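Local coordinates for NmrA family protein (Shigella flexneri 2a, PDB 3QVO) that is of unknown function but probably binds NAD(P) through its Rossmann fold, as in other members of the NmrA family, at residues Q89-A94 with R119-L124. Numbering follows the deposited sequence.
Sequences QDIVYA and RLIFVL
Strands 91-94 and 119-123 run parallel, their axes 4.7 Å apart and 10° from aligned. Val92 and Ala94 turn both their N-H and C=O groups to strand 119-123. Val92 N bonds to Arg119 O at 2.8 Å, and Val92 O receives Ile121 N. Ala94 N then bonds to Ile121 O, and Ala94 O takes Val123 N at 3.0 Å. All four bonds are nearly straight. Tyr93, between them, gives its backbone bonds to strand 24-29 on its other flank. Before the ladder begins, a doubtful water bridge links Asp90 O and Arg119 N, with one short and one weak leg.

Val92, Ala94, Leu120 and Phe122 share one face. Val92 CG1 lies anti to its backbone N (chi1 176°), which brings it to 3.7 Å from Leu120 CD1. Ala94 CB sits obliquely against the Phe122 ring, 3.5 Å from Phe122 CD2. Helix 101-114 covers this face, with Met112 on Val92 and Leu120, and Ala105 on Phe122.

Ile91, Tyr93, Arg119 and Ile121 point to the other face; helix 197-209 packs on Tyr93, Arg119 and Ile121, and Pro211 on Ile91. Ile91 and the aliphatic root of Arg119 lie side by side, with CG1 of Ile91 4.1 Å from CB of Arg119. The Arg119 chain bends at chi2 (72°) and leads its guanidinium away, where it bonds to Pro211 O, Glu164 O and Thr166 OG1. The Tyr93 ring lies with its edge to strand 119-123. Ile121 O is in the ring plane, and Tyr93 CE1 meets Val123 CG2 at 4.0 Å.

Helix 101-114 links the two strands in a beta-alpha-beta crossover. The buried parallel pair, with helices on both faces, is characteristic of the Rossmann fold of NAD(P)-binding proteins.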
ATOM      1  N   GLN A  89      -3.456  -0.523  16.256  1.00 51.26           N
ATOM      2  CA  GLN A  89      -3.897  -0.222  14.900  1.00 50.84           C
ATOM      3  C   GLN A  89      -4.922  -1.218  14.396  1.00 51.62           C
ATOM      4  O   GLN A  89      -4.931  -2.357  14.792  1.00 53.08           O
ATOM      5  CB  GLN A  89      -2.729  -0.205  13.918  1.00 48.40           C
ATOM      6  CG  GLN A  89      -1.599   0.773  14.252  1.00 49.91           C
ATOM      7  CD  GLN A  89      -1.996   2.227  14.140  1.00 51.09           C
ATOM      8  OE1 GLN A  89      -3.071   2.543  13.637  1.00 53.22           O
ATOM      9  NE2 GLN A  89      -1.095   3.128  14.542  1.00 49.39           N
ATOM     10  N   ASP A  90      -5.754  -0.786  13.478  1.00 52.68           N
ATOM     11  CA  ASP A  90      -6.766  -1.654  12.878  1.00 54.46           C
ATOM     12  C   ASP A  90      -6.399  -2.044  11.452  1.00 53.94           C
ATOM     13  O   ASP A  90      -6.742  -3.116  11.022  1.00 54.69           O
ATOM     14  CB  ASP A  90      -8.118  -0.941  12.904  1.00 55.49           C
ATOM     15  CG  ASP A  90      -8.514  -0.584  14.307  1.00 58.66           C
ATOM     16  OD1 ASP A  90      -8.525  -1.520  15.127  1.00 63.84           O
ATOM     17  OD2 ASP A  90      -8.724   0.617  14.639  1.00 60.53           O
ATOM     18  N   ILE A  91      -5.745  -1.160  10.714  1.00 53.18           N
ATOM     19  CA  ILE A  91      -5.528  -1.374   9.291  1.00 53.63           C
ATOM     20  C   ILE A  91      -4.175  -0.819   8.959  1.00 52.33           C
ATOM     21  O   ILE A  91      -3.857   0.298   9.344  1.00 51.72           O
ATOM     22  CB  ILE A  91      -6.557  -0.659   8.421  1.00 55.27           C
ATOM     23  CG1 ILE A  91      -7.948  -1.268   8.572  1.00 59.58           C
ATOM     24  CG2 ILE A  91      -6.212  -0.777   6.970  1.00 55.16           C
ATOM     25  CD1 ILE A  91      -9.065  -0.385   7.996  1.00 60.79           C
ATOM     26  N   VAL A  92      -3.366  -1.637   8.286  1.00 52.42           N
ATOM     27  CA  VAL A  92      -2.029  -1.252   7.854  1.00 50.86           C
ATOM     28  C   VAL A  92      -2.057  -1.101   6.365  1.00 52.15           C
ATOM     29  O   VAL A  92      -2.562  -1.970   5.653  1.00 51.18           O
ATOM     30  CB  VAL A  92      -0.980  -2.322   8.239  1.00 49.99           C
ATOM     31  CG1 VAL A  92       0.408  -1.952   7.690  1.00 46.47           C
ATOM     32  CG2 VAL A  92      -0.930  -2.476   9.744  1.00 49.11           C
ATOM     33  N   TYR A  93      -1.516   0.027   5.923  1.00 53.86           N
ATOM     34  CA  TYR A  93      -1.374   0.332   4.548  1.00 55.83           C
ATOM     35  C   TYR A  93       0.103   0.569   4.316  1.00 56.81           C
ATOM     36  O   TYR A  93       0.689   1.487   4.877  1.00 58.16           O
ATOM     37  CB  TYR A  93      -2.222   1.544   4.178  1.00 57.45           C
ATOM     38  CG  TYR A  93      -1.716   2.272   2.935  1.00 60.85           C
ATOM     39  CD1 TYR A  93      -1.172   1.575   1.893  1.00 59.43           C
ATOM     40  CD2 TYR A  93      -1.829   3.654   2.802  1.00 65.92           C
ATOM     41  CE1 TYR A  93      -0.704   2.184   0.771  1.00 61.35           C
ATOM     42  CE2 TYR A  93      -1.332   4.284   1.644  1.00 70.00           C
ATOM     43  CZ  TYR A  93      -0.763   3.506   0.648  1.00 67.16           C
ATOM     44  OH  TYR A  93      -0.267   4.037  -0.498  1.00 76.33           O
ATOM     45  N   ALA A  94       0.695  -0.309   3.506  1.00 56.95           N
ATOM     46  CA  ALA A  94       2.094  -0.336   3.211  1.00 57.84           C
ATOM     47  C   ALA A  94       2.284   0.009   1.745  1.00 60.70           C
ATOM     48  O   ALA A  94       1.664  -0.597   0.860  1.00 58.78           O
ATOM     49  CB  ALA A  94       2.670  -1.721   3.478  1.00 56.16           C
ATOM     50  N   ARG A 119      -5.478  -6.640   9.372  1.00 54.33           N
ATOM     51  CA  ARG A 119      -5.847  -6.131   8.051  1.00 53.76           C
ATOM     52  C   ARG A 119      -4.731  -5.343   7.402  1.00 52.24           C
ATOM     53  O   ARG A 119      -4.332  -4.283   7.932  1.00 51.32           O
ATOM     54  CB  ARG A 119      -7.116  -5.274   8.141  1.00 55.02           C
ATOM     55  CG  ARG A 119      -7.722  -4.969   6.780  1.00 55.40           C
ATOM     56  CD  ARG A 119      -8.376  -6.170   6.170  1.00 57.07           C
ATOM     57  NE  ARG A 119      -9.000  -5.847   4.894  1.00 58.14           N
ATOM     58  CZ  ARG A 119      -8.424  -5.949   3.703  1.00 57.61           C
ATOM     59  NH1 ARG A 119      -9.108  -5.620   2.641  1.00 62.82           N
ATOM     60  NH2 ARG A 119      -7.198  -6.415   3.553  1.00 57.51           N
ATOM     61  N   LEU A 120      -4.239  -5.862   6.263  1.00 52.04           N
ATOM     62  CA  LEU A 120      -3.110  -5.308   5.525  1.00 50.92           C
ATOM     63  C   LEU A 120      -3.447  -5.012   4.082  1.00 52.13           C
ATOM     64  O   LEU A 120      -4.004  -5.863   3.362  1.00 52.93           O
ATOM     65  CB  LEU A 120      -1.940  -6.310   5.548  1.00 51.21           C
ATOM     66  CG  LEU A 120      -0.667  -5.992   4.737  1.00 51.10           C
ATOM     67  CD1 LEU A 120       0.081  -4.736   5.294  1.00 47.40           C
ATOM     68  CD2 LEU A 120       0.238  -7.217   4.684  1.00 47.98           C
ATOM     69  N   ILE A 121      -3.110  -3.796   3.648  1.00 52.52           N
ATOM     70  CA  ILE A 121      -3.191  -3.394   2.234  1.00 52.30           C
ATOM     71  C   ILE A 121      -1.757  -3.138   1.825  1.00 52.99           C
ATOM     72  O   ILE A 121      -1.084  -2.297   2.430  1.00 52.65           O
ATOM     73  CB  ILE A 121      -4.037  -2.109   2.041  1.00 52.47           C
ATOM     74  CG1 ILE A 121      -5.431  -2.316   2.624  1.00 53.72           C
ATOM     75  CG2 ILE A 121      -4.117  -1.752   0.566  1.00 50.74           C
ATOM     76  CD1 ILE A 121      -6.293  -1.048   2.720  1.00 54.85           C
ATOM     77  N   PHE A 122      -1.257  -3.909   0.863  1.00 53.68           N
ATOM     78  CA  PHE A 122       0.152  -3.899   0.551  1.00 54.16           C
ATOM     79  C   PHE A 122       0.353  -3.684  -0.959  1.00 55.56           C
ATOM     80  O   PHE A 122      -0.102  -4.493  -1.802  1.00 55.12           O
ATOM     81  CB  PHE A 122       0.781  -5.210   1.010  1.00 54.10           C
ATOM     82  CG  PHE A 122       2.315  -5.176   1.164  1.00 55.13           C
ATOM     83  CD1 PHE A 122       3.142  -5.298   0.082  1.00 58.85           C
ATOM     84  CD2 PHE A 122       2.907  -5.080   2.415  1.00 55.23           C
ATOM     85  CE1 PHE A 122       4.539  -5.306   0.245  1.00 59.81           C
ATOM     86  CE2 PHE A 122       4.285  -5.073   2.585  1.00 54.73           C
ATOM     87  CZ  PHE A 122       5.098  -5.184   1.511  1.00 58.41           C
ATOM     88  N   VAL A 123       1.033  -2.589  -1.274  1.00 56.08           N
ATOM     89  CA  VAL A 123       1.278  -2.187  -2.665  1.00 57.37           C
ATOM     90  C   VAL A 123       2.580  -2.719  -3.113  1.00 58.66           C
ATOM     91  O   VAL A 123       3.602  -2.481  -2.462  1.00 58.96           O
ATOM     92  CB  VAL A 123       1.273  -0.666  -2.852  1.00 57.74           C
ATOM     93  CG1 VAL A 123       1.554  -0.310  -4.361  1.00 59.37           C
ATOM     94  CG2 VAL A 123      -0.070  -0.121  -2.442  1.00 55.60           C
ATOM     95  N   LEU A 124       2.553  -3.477  -4.214  1.00 60.48           N
ATOM     96  CA  LEU A 124       3.785  -3.901  -4.861  1.00 62.26           C
ATOM     97  C   LEU A 124       3.898  -3.276  -6.237  1.00 64.22           C
ATOM     98  O   LEU A 124       3.257  -3.712  -7.215  1.00 63.61           O
ATOM     99  CB  LEU A 124       3.901  -5.433  -4.927  1.00 63.59           C
ATOM    100  CG  LEU A 124       4.201  -6.127  -3.582  1.00 64.39           C
ATOM    101  CD1 LEU A 124       3.833  -7.610  -3.648  1.00 66.55           C
ATOM    102  CD2 LEU A 124       5.675  -5.951  -3.173  1.00 65.23           C
TER
HETATM  103  O   HOH W   1      -6.932  -5.393  12.109  1.00 54.77           O